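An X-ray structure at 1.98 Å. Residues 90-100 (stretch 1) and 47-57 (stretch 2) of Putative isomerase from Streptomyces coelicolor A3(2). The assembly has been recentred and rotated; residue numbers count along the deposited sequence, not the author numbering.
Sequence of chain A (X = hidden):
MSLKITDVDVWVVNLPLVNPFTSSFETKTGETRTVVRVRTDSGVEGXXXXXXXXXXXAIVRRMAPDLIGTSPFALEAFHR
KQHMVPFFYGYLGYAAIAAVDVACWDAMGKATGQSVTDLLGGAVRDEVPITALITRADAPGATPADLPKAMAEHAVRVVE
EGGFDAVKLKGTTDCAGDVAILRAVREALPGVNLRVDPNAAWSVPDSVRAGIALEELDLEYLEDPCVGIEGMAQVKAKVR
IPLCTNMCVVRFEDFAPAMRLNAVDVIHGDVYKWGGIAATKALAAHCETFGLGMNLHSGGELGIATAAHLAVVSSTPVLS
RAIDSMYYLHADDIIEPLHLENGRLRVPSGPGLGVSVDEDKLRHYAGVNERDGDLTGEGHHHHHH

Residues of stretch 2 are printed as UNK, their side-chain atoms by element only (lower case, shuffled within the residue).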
# COMPACT_ATOMS: atom_id res chain seq x y z
N GLY A 90 8.83 -7.26 13.84
CA GLY A 90 8.94 -6.20 12.86
C GLY A 90 7.78 -6.10 11.90
O GLY A 90 6.63 -6.31 12.26
N TYR A 91 8.10 -5.77 10.66
CA TYR A 91 7.13 -5.62 9.59
C TYR A 91 6.11 -6.78 9.55
O TYR A 91 4.90 -6.54 9.49
CB TYR A 91 7.88 -5.54 8.26
CG TYR A 91 7.12 -5.01 7.06
CD1 TYR A 91 5.74 -4.80 7.09
CD2 TYR A 91 7.80 -4.72 5.88
CE1 TYR A 91 5.06 -4.31 5.96
CE2 TYR A 91 7.13 -4.23 4.75
CZ TYR A 91 5.77 -4.02 4.79
OH TYR A 91 5.13 -3.51 3.67
N LEU A 92 6.59 -8.02 9.59
CA LEU A 92 5.68 -9.15 9.54
C LEU A 92 4.71 -9.14 10.72
O LEU A 92 3.59 -9.63 10.60
CB LEU A 92 6.45 -10.49 9.50
CG LEU A 92 7.46 -10.68 8.37
CD1 LEU A 92 7.80 -12.17 8.25
CD2 LEU A 92 6.89 -10.17 7.05
N GLY A 93 5.15 -8.58 11.84
CA GLY A 93 4.28 -8.50 13.00
C GLY A 93 3.11 -7.57 12.72
O GLY A 93 1.95 -7.92 12.97
N TYR A 94 3.40 -6.38 12.21
CA TYR A 94 2.35 -5.43 11.88
C TYR A 94 1.41 -6.03 10.84
O TYR A 94 0.20 -5.87 10.92
CB TYR A 94 2.95 -4.13 11.34
CG TYR A 94 3.55 -3.22 12.39
CD1 TYR A 94 2.76 -2.60 13.35
CD2 TYR A 94 4.92 -2.99 12.41
CE1 TYR A 94 3.32 -1.75 14.31
CE2 TYR A 94 5.49 -2.14 13.37
CZ TYR A 94 4.69 -1.52 14.31
OH TYR A 94 5.27 -0.70 15.26
N ALA A 95 1.99 -6.70 9.85
CA ALA A 95 1.21 -7.32 8.77
C ALA A 95 0.29 -8.43 9.27
O ALA A 95 -0.82 -8.58 8.77
CB ALA A 95 2.15 -7.87 7.70
N ALA A 96 0.75 -9.21 10.25
CA ALA A 96 -0.08 -10.28 10.81
C ALA A 96 -1.25 -9.64 11.53
O ALA A 96 -2.41 -10.02 11.34
CB ALA A 96 0.74 -11.13 11.77
N ILE A 97 -0.93 -8.65 12.37
CA ILE A 97 -1.95 -7.92 13.12
C ILE A 97 -2.95 -7.27 12.17
O ILE A 97 -4.16 -7.34 12.39
CB ILE A 97 -1.28 -6.84 14.01
CG1 ILE A 97 -0.51 -7.53 15.14
CG2 ILE A 97 -2.33 -5.86 14.53
CD1 ILE A 97 0.29 -6.60 16.03
N ALA A 98 -2.46 -6.65 11.10
CA ALA A 98 -3.33 -5.98 10.14
C ALA A 98 -4.38 -6.92 9.53
O ALA A 98 -5.54 -6.54 9.35
CB ALA A 98 -2.49 -5.34 9.02
N ALA A 99 -3.97 -8.14 9.20
CA ALA A 99 -4.88 -9.14 8.62
C ALA A 99 -6.07 -9.37 9.55
O ALA A 99 -7.22 -9.40 9.11
CB ALA A 99 -4.14 -10.45 8.39
N VAL A 100 -5.78 -9.55 10.84
CA VAL A 100 -6.82 -9.76 11.84
C VAL A 100 -7.65 -8.49 12.01
O VAL A 100 -8.86 -8.56 12.18
CB VAL A 100 -6.20 -10.15 13.20
CG1 VAL A 100 -7.28 -10.32 14.26
CG2 VAL A 100 -5.38 -11.43 13.05
N UNK A 47 -13.17 -11.39 6.64
CA UNK A 47 -11.98 -11.83 5.92
C UNK A 47 -10.92 -10.75 5.83
O UNK A 47 -11.22 -9.56 5.73
c UNK A 47 -14.55 -13.53 4.61
n UNK A 47 -14.98 -14.84 4.57
c UNK A 47 -11.42 -16.84 4.05
c UNK A 47 -12.34 -12.27 4.50
c UNK A 47 -12.58 -17.63 4.13
c UNK A 47 -12.75 -14.84 4.33
c UNK A 47 -13.20 -13.48 4.47
c UNK A 47 -13.82 -17.06 4.30
c UNK A 47 -11.50 -15.44 4.15
c UNK A 47 -13.90 -15.66 4.40
N UNK A 48 -9.66 -11.19 5.86
CA UNK A 48 -8.54 -10.27 5.78
C UNK A 48 -7.44 -10.91 4.97
O UNK A 48 -7.32 -12.14 4.93
N UNK A 49 -6.63 -10.09 4.32
CA UNK A 49 -5.53 -10.58 3.51
C UNK A 49 -4.32 -9.71 3.80
O UNK A 49 -4.44 -8.49 3.93
c UNK A 49 -4.75 -10.83 1.07
c UNK A 49 -4.80 -10.04 -0.22
o UNK A 49 -5.91 -9.79 -0.74
o UNK A 49 -3.72 -9.66 -0.73
c UNK A 49 -5.88 -10.47 2.02
N UNK A 50 -3.15 -10.33 3.92
CA UNK A 50 -1.95 -9.57 4.20
C UNK A 50 -0.77 -10.18 3.45
O UNK A 50 -0.92 -11.19 2.77
o UNK A 50 -0.71 -8.50 6.00
c UNK A 50 -1.68 -9.51 5.72
c UNK A 50 -1.18 -10.85 6.24
N UNK A 51 0.40 -9.58 3.58
CA UNK A 51 1.59 -10.04 2.88
C UNK A 51 2.24 -11.34 3.36
O UNK A 51 1.98 -11.81 4.47
c UNK A 51 2.64 -8.93 2.90
c UNK A 51 5.92 -7.81 3.10
c UNK A 51 3.38 -8.85 4.21
se UNK A 51 4.51 -7.29 4.31
N UNK A 52 3.08 -11.89 2.50
CA UNK A 52 3.84 -13.11 2.75
C UNK A 52 3.05 -14.33 3.20
O UNK A 52 1.83 -14.27 3.36
c UNK A 52 9.57 -12.34 4.51
c UNK A 52 10.14 -11.33 3.73
c UNK A 52 5.87 -10.98 2.19
c UNK A 52 4.97 -12.82 3.73
c UNK A 52 6.03 -11.94 3.15
c UNK A 52 9.40 -10.61 2.83
c UNK A 52 8.03 -10.91 2.73
n UNK A 52 7.07 -10.35 1.94
c UNK A 52 7.42 -11.91 3.50
c UNK A 52 8.20 -12.64 4.41
N UNK A 53 3.76 -15.43 3.40
CA UNK A 53 3.11 -16.67 3.80
C UNK A 53 3.49 -17.25 5.15
O UNK A 53 3.12 -16.69 6.19
N UNK A 54 4.22 -18.36 5.14
CA UNK A 54 4.62 -19.06 6.35
C UNK A 54 4.90 -18.21 7.60
O UNK A 54 4.23 -18.37 8.61
c UNK A 54 5.82 -19.97 6.06
N UNK A 55 5.89 -17.30 7.55
CA UNK A 55 6.12 -16.53 8.77
C UNK A 55 4.96 -15.66 9.28
O UNK A 55 4.74 -15.55 10.49
c UNK A 55 7.25 -15.51 6.95
c UNK A 55 7.38 -15.72 8.42
c UNK A 55 6.76 -16.86 6.45
N UNK A 56 4.21 -15.04 8.37
CA UNK A 56 3.10 -14.19 8.80
C UNK A 56 1.95 -15.05 9.30
O UNK A 56 1.30 -14.72 10.30
c UNK A 56 1.41 -12.47 8.14
c UNK A 56 3.70 -12.39 7.17
c UNK A 56 2.59 -13.30 7.65
N UNK A 57 1.72 -16.17 8.61
CA UNK A 57 0.66 -17.09 9.00
C UNK A 57 0.97 -17.65 10.39
O UNK A 57 0.07 -17.87 11.19
c UNK A 57 0.56 -18.22 7.99

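Position 47 carries one carbon followed by fused five- and six-membered rings holding eight carbons and one nitrogen. Its CA-to-CB bond points away from the helix and it touches nothing there; the rings are the signature of tryptophan, Trp47.

Position 48 has no side-chain atoms. Its CA lies 3.7 Å from the O of Ala99, and an ideal CB here would fall 2.2 Å from that same oxygen, a plain clash. This is Gly48, with its CA 4.8 Å from the CA of Ala99.

Position 49 shows three carbons, the third bearing two oxygens. It points away from the helix, and its two oxygens are hydrogen-bonded elsewhere in the structure. Five heavy atoms in that order mean glutamate rather than the shorter aspartate; an amide could look alike by shape, but the elements are both oxygen. The residue is Glu49.

Position 50 has one carbon carrying an oxygen and a carbon, and it points toward the helix. The oxygen lies 2.8 Å from the O of Ala95, and the methyl carbon rests 3.7 Å from the CB of Ala99. A branched hydroxyl of this size is threonine, and OG1 of Thr50 donates a hydrogen bond to the O of Ala95. That carbonyl also accepts from the N of Ala99 at 3.2 Å, so it serves two donors at once.

Position 51 is an unbranched run of two carbons, selenium and a terminal carbon. The selenium lies over one face of the Tyr91 ring, 3.5 Å from CE1 of Tyr91, while the second carbon packs 3.8 Å from the CB of Ala95. This is selenomethionine, called Met51 here.

Position 52 again has a carbon and fused rings with eight carbons and one nitrogen. CD2 of Leu92 sits over the six-membered ring, 3.8 Å from its nearest carbon at position 52, a CH-pi contact on an otherwise exposed residue: Trp52, the nearest carbon being CE3.

Position 53 has no side-chain atoms and no contact with the helix: Gly53. Position 54 has a single carbon, out of reach: Ala54.

At position 55 three carbons close a ring onto the backbone nitrogen, which only proline does. The CB of this residue meets CD1 of Leu92 at 3.6 Å: Pro55.

Position 56 has one carbon carrying two more. One of these lies 3.8 Å from the CA of Ala96, and the other is 3.9 Å from CD2 of Leu92. The fork is valine, Val56, and the two carbons are CG1 and CG2 in that order.

Position 57 has one carbon, pointing away: Ala57.

The rule that emerges is local: at the closest CA pair of the register, Gly48 with Ala99, a side chain on 48 would clash with the helix. Ala95 and Ala99 are small where the strand packs, at Thr50, Met51 and Gly48, while Ala96 packs on Val56. The strand runs nearly antiparallel to the helix, with axes 6.9 Å apart at closest approach. Thr50 supplies the single hydrogen bond across the contact. Toward the start of the helix segment, Tyr91 and Leu92 reach out to larger partners, Leu92 engaging Trp52, Pro55 and Val56 together.

Stretch 2 (47-57) WGETMWGAPVA
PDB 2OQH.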